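Local coordinates for tight junction protein ZO-3 (Homo sapiens, PDB 3KFV), which links tight junction transmembrane proteins such as claudins and occludin to the actin cytoskeleton, as a MAGUK scaffold whose SH3 and guanylate kinase-like region forms this chain, at residues S4-T9 / P294-E299; G129-Y134 / L213-Y218; V223-E228 / D277-E282; A235-Q238 / A243-R246. All blocks are in the same frame, centred on the assembly; numbering follows the deposited sequence.

Contact 1 (S4-T9 / P294-E299); sequences SFYIRT and PIWTAE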
loop_
_atom_site.group_PDB
_atom_site.type_symbol
_atom_site.label_atom_id
_atom_site.label_comp_id
_atom_site.label_asym_id
_atom_site.label_seq_id
_atom_site.Cartn_x
_atom_site.Cartn_y
_atom_site.Cartn_z
ATOM N N SER A 4 21.255 14.255 9.804
ATOM C CA SER A 4 20.657 12.978 9.433
ATOM C C SER A 4 19.166 12.933 9.770
ATOM O O SER A 4 18.731 13.412 10.825
ATOM C CB SER A 4 21.381 11.818 10.112
ATOM O OG SER A 4 20.925 10.575 9.601
ATOM N N PHE A 5 18.393 12.344 8.864
ATOM C CA PHE A 5 16.948 12.288 8.992
ATOM C C PHE A 5 16.361 11.452 7.865
ATOM O O PHE A 5 17.091 10.896 7.041
ATOM C CB PHE A 5 16.373 13.693 8.922
ATOM C CG PHE A 5 16.990 14.535 7.849
ATOM C CD1 PHE A 5 17.923 15.507 8.163
ATOM C CD2 PHE A 5 16.654 14.343 6.521
ATOM C CE1 PHE A 5 18.497 16.280 7.177
ATOM C CE2 PHE A 5 17.230 15.111 5.527
ATOM C CZ PHE A 5 18.151 16.082 5.857
ATOM N N TYR A 6 15.036 11.371 7.833
ATOM C CA TYR A 6 14.345 10.643 6.781
ATOM C C TYR A 6 13.614 11.628 5.893
ATOM O O TYR A 6 13.080 12.632 6.359
ATOM C CB TYR A 6 13.363 9.626 7.368
ATOM C CG TYR A 6 14.022 8.544 8.194
ATOM C CD1 TYR A 6 14.647 7.455 7.590
ATOM C CD2 TYR A 6 14.018 8.609 9.578
ATOM C CE1 TYR A 6 15.250 6.465 8.345
ATOM C CE2 TYR A 6 14.617 7.622 10.348
ATOM C CZ TYR A 6 15.232 6.554 9.731
ATOM O OH TYR A 6 15.826 5.579 10.512
ATOM N N ILE A 7 13.598 11.341 4.601
ATOM C CA ILE A 7 13.003 12.257 3.645
ATOM C C ILE A 7 12.045 11.513 2.715
ATOM O O ILE A 7 12.296 10.368 2.326
ATOM C CB ILE A 7 14.097 12.984 2.828
ATOM C CG1 ILE A 7 13.750 14.461 2.662
ATOM C CG2 ILE A 7 14.317 12.312 1.489
ATOM C CD1 ILE A 7 13.877 15.257 3.933
ATOM N N ARG A 8 10.933 12.159 2.385
ATOM C CA ARG A 8 10.026 11.621 1.384
ATOM C C ARG A 8 10.058 12.513 0.134
ATOM O O ARG A 8 10.010 13.739 0.233
ATOM C CB ARG A 8 8.614 11.493 1.947
ATOM C CG ARG A 8 7.821 10.366 1.326
ATOM C CD ARG A 8 6.566 10.052 2.127
ATOM N NE ARG A 8 5.528 11.077 2.022
ATOM C CZ ARG A 8 4.338 10.877 1.466
ATOM N NH1 ARG A 8 4.032 9.690 0.965
ATOM N NH2 ARG A 8 3.449 11.858 1.416
ATOM N N THR A 9 10.159 11.893 -1.037
ATOM C CA THR A 9 10.344 12.632 -2.280
ATOM C C THR A 9 9.015 12.872 -3.004
ATOM O O THR A 9 8.203 11.960 -3.143
ATOM C CB THR A 9 11.329 11.894 -3.214
ATOM O OG1 THR A 9 10.794 10.614 -3.561
ATOM C CG2 THR A 9 12.670 11.684 -2.526
ATOM N N PRO A 294 4.910 0.768 13.145
ATOM C CA PRO A 294 5.081 2.203 12.892
ATOM C C PRO A 294 5.098 2.538 11.399
ATOM O O PRO A 294 5.790 1.889 10.615
ATOM C CB PRO A 294 6.461 2.487 13.499
ATOM C CG PRO A 294 7.165 1.174 13.390
ATOM C CD PRO A 294 6.106 0.194 13.783
ATOM N N ILE A 295 4.339 3.554 11.015
ATOM C CA ILE A 295 4.303 4.003 9.635
ATOM C C ILE A 295 4.937 5.390 9.492
ATOM O O ILE A 295 5.136 6.098 10.485
ATOM C CB ILE A 295 2.856 4.047 9.114
ATOM C CG1 ILE A 295 2.012 5.008 9.956
ATOM C CG2 ILE A 295 2.249 2.663 9.146
ATOM C CD1 ILE A 295 0.564 5.088 9.523
ATOM N N TRP A 296 5.249 5.772 8.255
ATOM C CA TRP A 296 5.818 7.086 7.985
ATOM C C TRP A 296 4.776 8.146 8.259
ATOM O O TRP A 296 3.582 7.913 8.065
ATOM C CB TRP A 296 6.288 7.193 6.532
ATOM C CG TRP A 296 7.419 6.289 6.220
ATOM C CD1 TRP A 296 7.416 5.233 5.360
ATOM C CD2 TRP A 296 8.730 6.347 6.782
ATOM N NE1 TRP A 296 8.649 4.627 5.349
ATOM C CE2 TRP A 296 9.473 5.293 6.219
ATOM C CE3 TRP A 296 9.350 7.188 7.708
ATOM C CZ2 TRP A 296 10.803 5.064 6.548
ATOM C CZ3 TRP A 296 10.664 6.955 8.034
ATOM C CH2 TRP A 296 11.378 5.907 7.456
ATOM N N THR A 297 5.234 9.315 8.697
ATOM C CA THR A 297 4.349 10.430 9.014
ATOM C C THR A 297 5.156 11.732 9.066
ATOM O O THR A 297 6.330 11.727 9.432
ATOM C CB THR A 297 3.594 10.175 10.351
ATOM O OG1 THR A 297 2.939 11.372 10.793
ATOM C CG2 THR A 297 4.549 9.709 11.427
ATOM N N ALA A 298 4.531 12.840 8.691
ATOM C CA ALA A 298 5.232 14.121 8.619
ATOM C C ALA A 298 5.883 14.536 9.940
ATOM O O ALA A 298 5.232 14.556 10.983
ATOM C CB ALA A 298 4.292 15.219 8.124
ATOM N N GLU A 299 7.169 14.871 9.876
ATOM C CA GLU A 299 7.912 15.329 11.044
ATOM C C GLU A 299 7.729 16.827 11.240
ATOM O O GLU A 299 6.933 17.264 12.069
ATOM C CB GLU A 299 9.399 15.005 10.889
ATOM C CG GLU A 299 10.297 15.599 11.974
ATOM C CD GLU A 299 11.779 15.323 11.731
ATOM O OE1 GLU A 299 12.537 15.204 12.725
ATOM O OE2 GLU A 299 12.185 15.221 10.547
#

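Contact 2 (G129-Y134 / L213-Y218); sequences GRYPPY and LNYVQY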
loop_
_atom_site.group_PDB
_atom_site.type_symbol
_atom_site.label_atom_id
_atom_site.label_comp_id
_atom_site.label_asym_id
_atom_site.label_seq_id
_atom_site.Cartn_x
_atom_site.Cartn_y
_atom_site.Cartn_z
ATOM N N GLY A 129 -2.307 18.085 -2.039
ATOM C CA GLY A 129 -1.752 17.859 -0.715
ATOM C C GLY A 129 -0.793 18.950 -0.264
ATOM O O GLY A 129 -0.484 19.066 0.923
ATOM N N ARG A 130 -0.325 19.754 -1.217
ATOM C CA ARG A 130 0.636 20.825 -0.939
ATOM C C ARG A 130 1.962 20.301 -0.385
ATOM O O ARG A 130 2.627 20.985 0.399
ATOM C CB ARG A 130 0.049 21.858 0.026
ATOM C CG ARG A 130 -1.090 22.683 -0.547
ATOM C CD ARG A 130 -1.750 23.527 0.546
ATOM N N TYR A 131 2.344 19.090 -0.786
ATOM C CA TYR A 131 3.628 18.535 -0.373
ATOM C C TYR A 131 4.794 19.283 -1.024
ATOM O O TYR A 131 4.714 19.668 -2.194
ATOM C CB TYR A 131 3.729 17.061 -0.751
ATOM C CG TYR A 131 2.673 16.178 -0.163
ATOM C CD1 TYR A 131 2.527 16.057 1.213
ATOM C CD2 TYR A 131 1.833 15.434 -0.981
ATOM C CE1 TYR A 131 1.560 15.233 1.760
ATOM C CE2 TYR A 131 0.863 14.606 -0.444
ATOM C CZ TYR A 131 0.734 14.510 0.925
ATOM O OH TYR A 131 -0.226 13.684 1.461
ATOM N N PRO A 132 5.892 19.468 -0.273
ATOM C CA PRO A 132 7.111 20.069 -0.820
ATOM C C PRO A 132 7.944 18.996 -1.519
ATOM O O PRO A 132 7.729 17.807 -1.269
ATOM C CB PRO A 132 7.854 20.559 0.429
ATOM C CG PRO A 132 7.051 20.055 1.636
ATOM C CD PRO A 132 6.074 19.051 1.125
ATOM N N PRO A 133 8.877 19.408 -2.391
ATOM C CA PRO A 133 9.771 18.461 -3.066
ATOM C C PRO A 133 10.353 17.450 -2.081
ATOM O O PRO A 133 10.359 16.249 -2.359
ATOM C CB PRO A 133 10.873 19.364 -3.614
ATOM C CG PRO A 133 10.181 20.661 -3.873
ATOM C CD PRO A 133 9.125 20.799 -2.807
ATOM N N TYR A 134 10.844 17.938 -0.945
ATOM C CA TYR A 134 11.330 17.065 0.114
ATOM C C TYR A 134 10.481 17.259 1.355
ATOM O O TYR A 134 10.242 18.395 1.790
ATOM C CB TYR A 134 12.787 17.367 0.467
ATOM C CG TYR A 134 13.817 16.754 -0.454
ATOM C CD1 TYR A 134 13.456 15.824 -1.425
ATOM C CD2 TYR A 134 15.161 17.084 -0.327
ATOM C CE1 TYR A 134 14.405 15.261 -2.261
ATOM C CE2 TYR A 134 16.115 16.526 -1.156
ATOM C CZ TYR A 134 15.735 15.616 -2.120
ATOM O OH TYR A 134 16.696 15.061 -2.933
ATOM N N LEU A 213 -3.353 5.599 -1.789
ATOM C CA LEU A 213 -3.520 5.529 -0.338
ATOM C C LEU A 213 -2.173 5.562 0.370
ATOM O O LEU A 213 -2.015 6.215 1.406
ATOM C CB LEU A 213 -4.300 4.275 0.069
ATOM C CG LEU A 213 -5.789 4.271 -0.274
ATOM C CD1 LEU A 213 -6.338 2.860 -0.248
ATOM C CD2 LEU A 213 -6.568 5.178 0.669
ATOM N N ASN A 214 -1.202 4.850 -0.188
ATOM C CA ASN A 214 0.152 4.926 0.331
ATOM C C ASN A 214 0.662 6.360 0.272
ATOM O O ASN A 214 1.352 6.816 1.180
ATOM C CB ASN A 214 1.085 4.006 -0.446
ATOM C CG ASN A 214 0.940 2.562 -0.043
ATOM O OD1 ASN A 214 0.430 2.256 1.032
ATOM N ND2 ASN A 214 1.395 1.661 -0.898
ATOM N N TYR A 215 0.305 7.073 -0.793
ATOM C CA TYR A 215 0.827 8.412 -1.020
ATOM C C TYR A 215 0.289 9.436 -0.024
ATOM O O TYR A 215 1.043 10.268 0.489
ATOM C CB TYR A 215 0.552 8.870 -2.455
ATOM C CG TYR A 215 1.316 10.119 -2.825
ATOM C CD1 TYR A 215 2.705 10.125 -2.826
ATOM C CD2 TYR A 215 0.656 11.290 -3.161
ATOM C CE1 TYR A 215 3.415 11.260 -3.158
ATOM C CE2 TYR A 215 1.360 12.433 -3.493
ATOM C CZ TYR A 215 2.738 12.408 -3.489
ATOM O OH TYR A 215 3.448 13.535 -3.810
ATOM N N VAL A 216 -1.014 9.381 0.240
ATOM C CA VAL A 216 -1.617 10.269 1.232
ATOM C C VAL A 216 -1.407 9.734 2.645
ATOM O O VAL A 216 -1.927 10.290 3.606
ATOM C CB VAL A 216 -3.127 10.492 0.988
ATOM C CG1 VAL A 216 -3.355 11.105 -0.385
ATOM C CG2 VAL A 216 -3.896 9.187 1.143
ATOM N N GLN A 217 -0.658 8.642 2.760
ATOM C CA GLN A 217 -0.202 8.152 4.059
ATOM C C GLN A 217 -1.293 7.514 4.927
ATOM O O GLN A 217 -1.236 7.553 6.156
ATOM C CB GLN A 217 0.533 9.261 4.813
ATOM C CG GLN A 217 1.736 9.783 4.046
ATOM C CD GLN A 217 2.614 10.694 4.875
ATOM O OE1 GLN A 217 3.714 10.305 5.277
ATOM N NE2 GLN A 217 2.136 11.913 5.141
ATOM N N TYR A 218 -2.283 6.923 4.265
ATOM C CA TYR A 218 -3.250 6.065 4.924
ATOM C C TYR A 218 -2.647 4.679 5.069
ATOM O O TYR A 218 -3.103 3.877 5.876
ATOM C CB TYR A 218 -4.531 5.997 4.101
ATOM C CG TYR A 218 -5.504 7.101 4.426
ATOM C CD1 TYR A 218 -6.806 6.811 4.800
ATOM C CD2 TYR A 218 -5.113 8.432 4.386
ATOM C CE1 TYR A 218 -7.700 7.817 5.111
ATOM C CE2 TYR A 218 -6.003 9.451 4.692
ATOM C CZ TYR A 218 -7.297 9.137 5.055
ATOM O OH TYR A 218 -8.197 10.137 5.367
#

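Contact 3 (V223-E228 / D277-E282); sequences VFFIPE and DTWYQE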
loop_
_atom_site.group_PDB
_atom_site.type_symbol
_atom_site.label_atom_id
_atom_site.label_comp_id
_atom_site.label_asym_id
_atom_site.label_seq_id
_atom_site.Cartn_x
_atom_site.Cartn_y
_atom_site.Cartn_z
ATOM N N VAL A 223 -3.011 -7.371 1.935
ATOM C CA VAL A 223 -2.864 -8.813 2.080
ATOM C C VAL A 223 -3.271 -9.552 0.816
ATOM O O VAL A 223 -4.394 -9.407 0.343
ATOM C CB VAL A 223 -3.696 -9.337 3.264
ATOM C CG1 VAL A 223 -3.697 -10.863 3.281
ATOM C CG2 VAL A 223 -3.157 -8.771 4.574
ATOM N N PHE A 224 -2.354 -10.349 0.278
ATOM C CA PHE A 224 -2.605 -11.091 -0.954
ATOM C C PHE A 224 -2.694 -12.589 -0.673
ATOM O O PHE A 224 -1.838 -13.155 0.007
ATOM C CB PHE A 224 -1.517 -10.797 -1.990
ATOM C CG PHE A 224 -1.650 -11.601 -3.254
ATOM C CD1 PHE A 224 -2.482 -11.179 -4.280
ATOM C CD2 PHE A 224 -0.944 -12.780 -3.421
ATOM C CE1 PHE A 224 -2.607 -11.917 -5.440
ATOM C CE2 PHE A 224 -1.070 -13.522 -4.581
ATOM C CZ PHE A 224 -1.904 -13.088 -5.588
ATOM N N PHE A 225 -3.740 -13.220 -1.197
ATOM C CA PHE A 225 -3.974 -14.644 -0.979
ATOM C C PHE A 225 -3.581 -15.472 -2.196
ATOM O O PHE A 225 -4.083 -15.245 -3.298
ATOM C CB PHE A 225 -5.444 -14.887 -0.649
ATOM C CG PHE A 225 -5.856 -14.355 0.686
ATOM C CD1 PHE A 225 -5.595 -15.076 1.844
ATOM C CD2 PHE A 225 -6.502 -13.139 0.789
ATOM C CE1 PHE A 225 -5.969 -14.595 3.082
ATOM C CE2 PHE A 225 -6.883 -12.651 2.030
ATOM C CZ PHE A 225 -6.616 -13.382 3.178
ATOM N N ILE A 226 -2.693 -16.439 -1.987
ATOM C CA ILE A 226 -2.167 -17.244 -3.081
ATOM C C ILE A 226 -2.913 -18.563 -3.205
ATOM O O ILE A 226 -2.899 -19.375 -2.278
ATOM C CB ILE A 226 -0.665 -17.549 -2.894
ATOM C CG1 ILE A 226 0.067 -16.337 -2.322
ATOM C CG2 ILE A 226 -0.033 -17.965 -4.216
ATOM C CD1 ILE A 226 1.504 -16.613 -1.963
ATOM N N PRO A 227 -3.560 -18.785 -4.360
ATOM C CA PRO A 227 -4.304 -20.012 -4.653
ATOM C C PRO A 227 -3.380 -21.154 -5.058
ATOM O O PRO A 227 -2.458 -20.935 -5.841
ATOM C CB PRO A 227 -5.170 -19.622 -5.861
ATOM C CG PRO A 227 -4.933 -18.143 -6.093
ATOM C CD PRO A 227 -3.615 -17.838 -5.484
ATOM N N GLU A 228 -3.627 -22.349 -4.525
ATOM C CA GLU A 228 -2.934 -23.552 -4.971
ATOM C C GLU A 228 -3.147 -23.758 -6.460
ATOM O O GLU A 228 -2.195 -23.755 -7.245
ATOM C CB GLU A 228 -3.480 -24.779 -4.244
ATOM C CG GLU A 228 -2.736 -25.174 -2.990
ATOM C CD GLU A 228 -3.489 -26.229 -2.201
ATOM O OE1 GLU A 228 -4.686 -26.443 -2.503
ATOM O OE2 GLU A 228 -2.891 -26.836 -1.282
ATOM N N ASP A 277 -10.214 -22.989 8.191
ATOM C CA ASP A 277 -10.206 -21.590 8.617
ATOM C C ASP A 277 -8.801 -21.014 8.813
ATOM O O ASP A 277 -8.646 -19.915 9.337
ATOM C CB ASP A 277 -11.003 -21.432 9.916
ATOM C CG ASP A 277 -10.233 -21.911 11.151
ATOM O OD1 ASP A 277 -9.240 -22.658 11.014
ATOM O OD2 ASP A 277 -10.629 -21.537 12.273
ATOM N N THR A 278 -7.781 -21.748 8.393
ATOM C CA THR A 278 -6.412 -21.345 8.685
ATOM C C THR A 278 -6.032 -19.990 8.070
ATOM O O THR A 278 -5.565 -19.098 8.782
ATOM C CB THR A 278 -5.401 -22.462 8.323
ATOM O OG1 THR A 278 -5.495 -23.512 9.297
ATOM C CG2 THR A 278 -3.979 -21.931 8.316
ATOM N N TRP A 279 -6.243 -19.822 6.767
ATOM C CA TRP A 279 -5.893 -18.560 6.107
ATOM C C TRP A 279 -6.632 -17.377 6.721
ATOM O O TRP A 279 -6.104 -16.268 6.783
ATOM C CB TRP A 279 -6.170 -18.619 4.604
ATOM C CG TRP A 279 -7.625 -18.752 4.240
ATOM C CD1 TRP A 279 -8.292 -19.905 3.947
ATOM C CD2 TRP A 279 -8.586 -17.693 4.119
ATOM N NE1 TRP A 279 -9.606 -19.632 3.653
ATOM C CE2 TRP A 279 -9.813 -18.281 3.748
ATOM C CE3 TRP A 279 -8.528 -16.304 4.288
ATOM C CZ2 TRP A 279 -10.974 -17.530 3.544
ATOM C CZ3 TRP A 279 -9.686 -15.559 4.084
ATOM C CH2 TRP A 279 -10.890 -16.175 3.717
ATOM N N TYR A 280 -7.858 -17.627 7.168
ATOM C CA TYR A 280 -8.673 -16.607 7.803
ATOM C C TYR A 280 -8.119 -16.257 9.181
ATOM O O TYR A 280 -8.143 -15.096 9.591
ATOM C CB TYR A 280 -10.118 -17.088 7.923
ATOM C CG TYR A 280 -11.048 -16.052 8.503
ATOM C CD1 TYR A 280 -11.432 -14.946 7.755
ATOM C CD2 TYR A 280 -11.543 -16.176 9.797
ATOM C CE1 TYR A 280 -12.279 -13.992 8.279
ATOM C CE2 TYR A 280 -12.388 -15.227 10.330
ATOM C CZ TYR A 280 -12.755 -14.137 9.566
ATOM O OH TYR A 280 -13.598 -13.180 10.087
ATOM N N GLN A 281 -7.624 -17.270 9.890
ATOM C CA GLN A 281 -6.987 -17.070 11.190
ATOM C C GLN A 281 -5.728 -16.212 11.056
ATOM O O GLN A 281 -5.600 -15.168 11.705
ATOM C CB GLN A 281 -6.638 -18.413 11.834
ATOM C CG GLN A 281 -7.849 -19.256 12.231
ATOM C CD GLN A 281 -8.676 -18.622 13.339
ATOM O OE1 GLN A 281 -9.818 -18.215 13.120
ATOM N NE2 GLN A 281 -8.099 -18.531 14.531
ATOM N N GLU A 282 -4.801 -16.659 10.211
ATOM C CA GLU A 282 -3.602 -15.886 9.910
ATOM C C GLU A 282 -3.956 -14.468 9.477
ATOM O O GLU A 282 -3.297 -13.507 9.875
ATOM C CB GLU A 282 -2.753 -16.592 8.851
ATOM C CG GLU A 282 -1.660 -17.472 9.457
ATOM C CD GLU A 282 -1.214 -18.618 8.548
ATOM O OE1 GLU A 282 -0.941 -18.382 7.347
ATOM O OE2 GLU A 282 -1.119 -19.761 9.053
#

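Contact 4 (A235-Q238 / A243-R246); sequences ALRQ and ASRR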
loop_
_atom_site.group_PDB
_atom_site.type_symbol
_atom_site.label_atom_id
_atom_site.label_comp_id
_atom_site.label_asym_id
_atom_site.label_seq_id
_atom_site.Cartn_x
_atom_site.Cartn_y
_atom_site.Cartn_z
ATOM N N ALA A 235 -13.049 -25.275 -5.306
ATOM C CA ALA A 235 -13.497 -26.013 -4.137
ATOM C C ALA A 235 -13.722 -25.054 -2.983
ATOM O O ALA A 235 -14.822 -24.963 -2.440
ATOM C CB ALA A 235 -12.477 -27.063 -3.757
ATOM N N LEU A 236 -12.666 -24.336 -2.617
ATOM C CA LEU A 236 -12.727 -23.339 -1.551
ATOM C C LEU A 236 -13.920 -22.390 -1.700
ATOM O O LEU A 236 -14.639 -22.125 -0.739
ATOM C CB LEU A 236 -11.426 -22.534 -1.522
ATOM C CG LEU A 236 -11.248 -21.499 -0.412
ATOM C CD1 LEU A 236 -11.482 -22.130 0.952
ATOM C CD2 LEU A 236 -9.862 -20.901 -0.487
ATOM N N ARG A 237 -14.121 -21.875 -2.907
ATOM C CA ARG A 237 -15.196 -20.917 -3.135
ATOM C C ARG A 237 -16.566 -21.568 -2.992
ATOM O O ARG A 237 -17.468 -20.990 -2.393
ATOM C CB ARG A 237 -15.044 -20.219 -4.491
ATOM C CG ARG A 237 -13.944 -19.160 -4.505
ATOM C CD ARG A 237 -14.048 -18.203 -5.695
ATOM N NE ARG A 237 -15.271 -17.406 -5.669
ATOM C CZ ARG A 237 -15.438 -16.299 -4.948
ATOM N NH1 ARG A 237 -16.592 -15.648 -4.989
ATOM N NH2 ARG A 237 -14.456 -15.844 -4.181
ATOM N N GLN A 238 -16.713 -22.776 -3.527
ATOM C CA GLN A 238 -17.986 -23.485 -3.470
ATOM C C GLN A 238 -18.388 -23.737 -2.025
ATOM O O GLN A 238 -19.573 -23.758 -1.692
ATOM C CB GLN A 238 -17.895 -24.816 -4.219
ATOM C CG GLN A 238 -19.254 -25.428 -4.557
ATOM C CD GLN A 238 -19.949 -24.698 -5.701
ATOM O OE1 GLN A 238 -19.341 -24.431 -6.746
ATOM N NE2 GLN A 238 -21.229 -24.372 -5.508
ATOM N N ALA A 243 -23.371 -19.767 -3.012
ATOM C CA ALA A 243 -24.268 -19.120 -3.960
ATOM C C ALA A 243 -23.563 -18.116 -4.869
ATOM O O ALA A 243 -24.207 -17.451 -5.680
ATOM C CB ALA A 243 -25.421 -18.449 -3.219
ATOM N N SER A 244 -22.244 -18.003 -4.738
ATOM C CA SER A 244 -21.506 -17.007 -5.510
ATOM C C SER A 244 -21.412 -17.374 -6.989
ATOM O O SER A 244 -21.070 -18.505 -7.343
ATOM C CB SER A 244 -20.106 -16.785 -4.933
ATOM O OG SER A 244 -19.371 -15.875 -5.733
ATOM N N ARG A 245 -21.718 -16.407 -7.846
ATOM C CA ARG A 245 -21.655 -16.609 -9.286
ATOM C C ARG A 245 -20.508 -15.800 -9.884
ATOM O O ARG A 245 -20.722 -14.727 -10.457
ATOM C CB ARG A 245 -22.984 -16.209 -9.938
ATOM N N ARG A 246 -19.288 -16.313 -9.741
ATOM C CA ARG A 246 -18.106 -15.628 -10.266
ATOM C C ARG A 246 -17.038 -16.604 -10.760
ATOM O O ARG A 246 -16.831 -17.670 -10.176
ATOM C CB ARG A 246 -17.531 -14.659 -9.227
ATOM C CG ARG A 246 -18.298 -13.346 -9.141
ATOM C CD ARG A 246 -18.045 -12.615 -7.833
ATOM N NE ARG A 246 -16.652 -12.203 -7.680
ATOM C CZ ARG A 246 -16.248 -11.215 -6.883
ATOM N NH1 ARG A 246 -17.135 -10.527 -6.168
ATOM N NH2 ARG A 246 -14.958 -10.907 -6.805
#

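Contact 1 (S4-T9 / P294-E299)
Tyr6 and Trp296 carry this contact as an oblique aromatic pair between two strands that are not direct neighbours. The six-membered ring of Trp296 has its centroid 5.1 Å from that of the Tyr6 ring, and the planes stand at 55°. The tight part lies at the near rim of the tyrosine: Trp296 CH2 reaches over one face of the ring and comes to 3.6 Å from Tyr6 CD1, while Trp296 CZ3 sits 3.7 Å from Tyr6 CG. Because CG of Tyr6 is turned anti to its carbonyl carbon (chi1 -63°), the ring stands up beside the backbone N and offers this face to the indole. Tryptophan suits the buried position, long enough to meet Tyr6 over the intervening strand, the tyrosine ring covering part of the way; tyrosine suits the partly exposed one, with an apolar ring and a polar end. On the looser side lies the exposed Glu299, whose carboxylate turns to a salt bridge with Arg136. With a serine in place of Tyr6, the outer carbons of the indole would probably lose their cover and a gap would open beside Trp296. A stack with His30 of strand 28-33 supports Tyr6, and Val28 and Leu139 touch Trp296. Strand 134-141 runs between strands 5-9 and 294-298, antiparallel to both, which accounts for the 9.0 Å between the CA atoms of Tyr6 and Glu299: the chain's last strand, 294-298, is thus an outer strand of the same sheet as strand 5-9 of the SH3 domain.

Contact 2 (G129-Y134 / L213-Y218)
Tyr131 and Tyr215 meet where two helices come to an end, and both ends are Schellman motifs. Arg130 and Gln217 each leave the helix with positive phi; in the second segment the closing bonds are Tyr218 N to Leu213 O, at 3.0 Å, and a weak one from Gln217 N to Asn214 O. Tyr131 directly follows the first of these turns, whereas Tyr215 belongs to the last helical turn before the second. The two side chains run antiparallel past each other, and Tyr131 presents its edge to the ring face of Tyr215 in an offset edge-to-face pair, with centroids 5.4 Å apart and planes at 78°. CE2 of Tyr131 lies 3.8 Å from CE2 of Tyr215. The Tyr215 ring gets there because its CG stands anti to the backbone N (chi1 -168°), beside the carbonyl carbon. Tyr131 OH packs 3.7 Å from Val216 CA, so the phenol rests against the turn. Tyrosine suits both places: the rings give apolar surface for the edge-to-face packing, and the buried hydroxyl of Tyr215 is satisfied by hydrogen bonds with Thr126 OG1 and His10 ND1. Around the pair, His10 stacks on Tyr131, and Arg8 makes a cation-pi contact with the same ring while its NH2 bonds to Tyr215 O. Residues of the SH3 domain, of the segment leading into strand 134-141 and of helix 207-215 thus meet in one cluster of tyrosine and histidine rings with Arg8 among them, consistent with the intimate SH3-guanylate kinase pairing of MAGUK proteins.

Contact 3 (V223-E228 / D277-E282)
Phe225 and Trp279 form an offset edge-to-face pair in which the tryptophan supplies the edge and the phenylalanine the face. The planes stand at 80°, and the indole's six-membered ring has its centroid 5.1 Å from that of the phenyl ring. Trp279 CE3 leads the approach: its closest partner is Phe225 CE1, and Phe225 CZ lies 3.7 Å from it. CG of Trp279 takes the crowded position between its backbone N and carbonyl carbon (chi1 66°), which swings the indole from the first turn of helix 278-290 toward the sheet. Val223 CG1 lies over the other face of the Phe225 ring, so the phenyl group is held between a neighbour two residues back on its own strand and the helix. Farther out, Ile270 and Leu272 of strand 268-272 touch Phe225, while Ile157 and Ala158 of helix 155-165 pack on Trp279. Helix 278-290 is thereby fastened onto the central parallel sheet of the guanylate kinase-like domain. Both residues suit a buried helix-sheet junction, since large flat apolar groups fill space there. With the indole edge set against the phenyl face, off its centre, the attraction is mainly dispersive, perhaps with a weak electrostatic part, and it depends on shape and burial instead of charge.

Contact 4 (A235-Q238 / A243-R246)
Two oxygens grip Arg237 NH1: Ser244 OG, by a hydrogen bond, and Asp156 OD2, by a salt bridge. The bond from NH1 to Ser244 OG measures 2.9 Å and is somewhat bent, 140° at the hydrogen; the hydroxyl oxygen sits at the guanidinium edge, close to its plane. A bend at chi3 (64°) folds the arginine chain so that its head meets the loop following its own helix. Ser244 answers with OG set anti to its backbone N (chi1 177°), and a small hydroxyl residue suits this loop position because its short side chain puts an acceptor beside the guanidinium edge. Arg246 brings its NE to 4.4 Å from Arg237 NH1, yet both arginines gather round Asp156, which Arg246 reaches through a long, weak ion pair. Arg237 NH2 adds a weak hydrogen bond to Pro153 O. A leucine in place of Arg237 would probably leave Asp156 without this salt bridge, with the weak Arg246 pair remaining, and Ser244 OG without this donor. The contact closes the turn between helices 230-240 and 248-262, where Leu251 of the latter touches the side chains of both Arg237 and Arg246.

Overall arrangement
Contacts 1 and 2 adjoin beside the SH3 domain, their centres 11 Å apart and joined by Arg8, whereas contacts 3 and 4 lie across the chain's centre, around the parallel sheet. Contact 3 is the fully buried one; the others are partly buried. Three depend on aromatic pairs, but contact 1 spans strands of one antiparallel sheet, contact 2 joins two helix ends, and contact 3 seats a helix on the parallel sheet. Contact 4, the most peripheral, relies instead on a hydrogen bond, with two arginines turned to a shared aspartate. It still touches contact 3, through Leu236 CD1 packing 4.1 Å from Trp279 NE1.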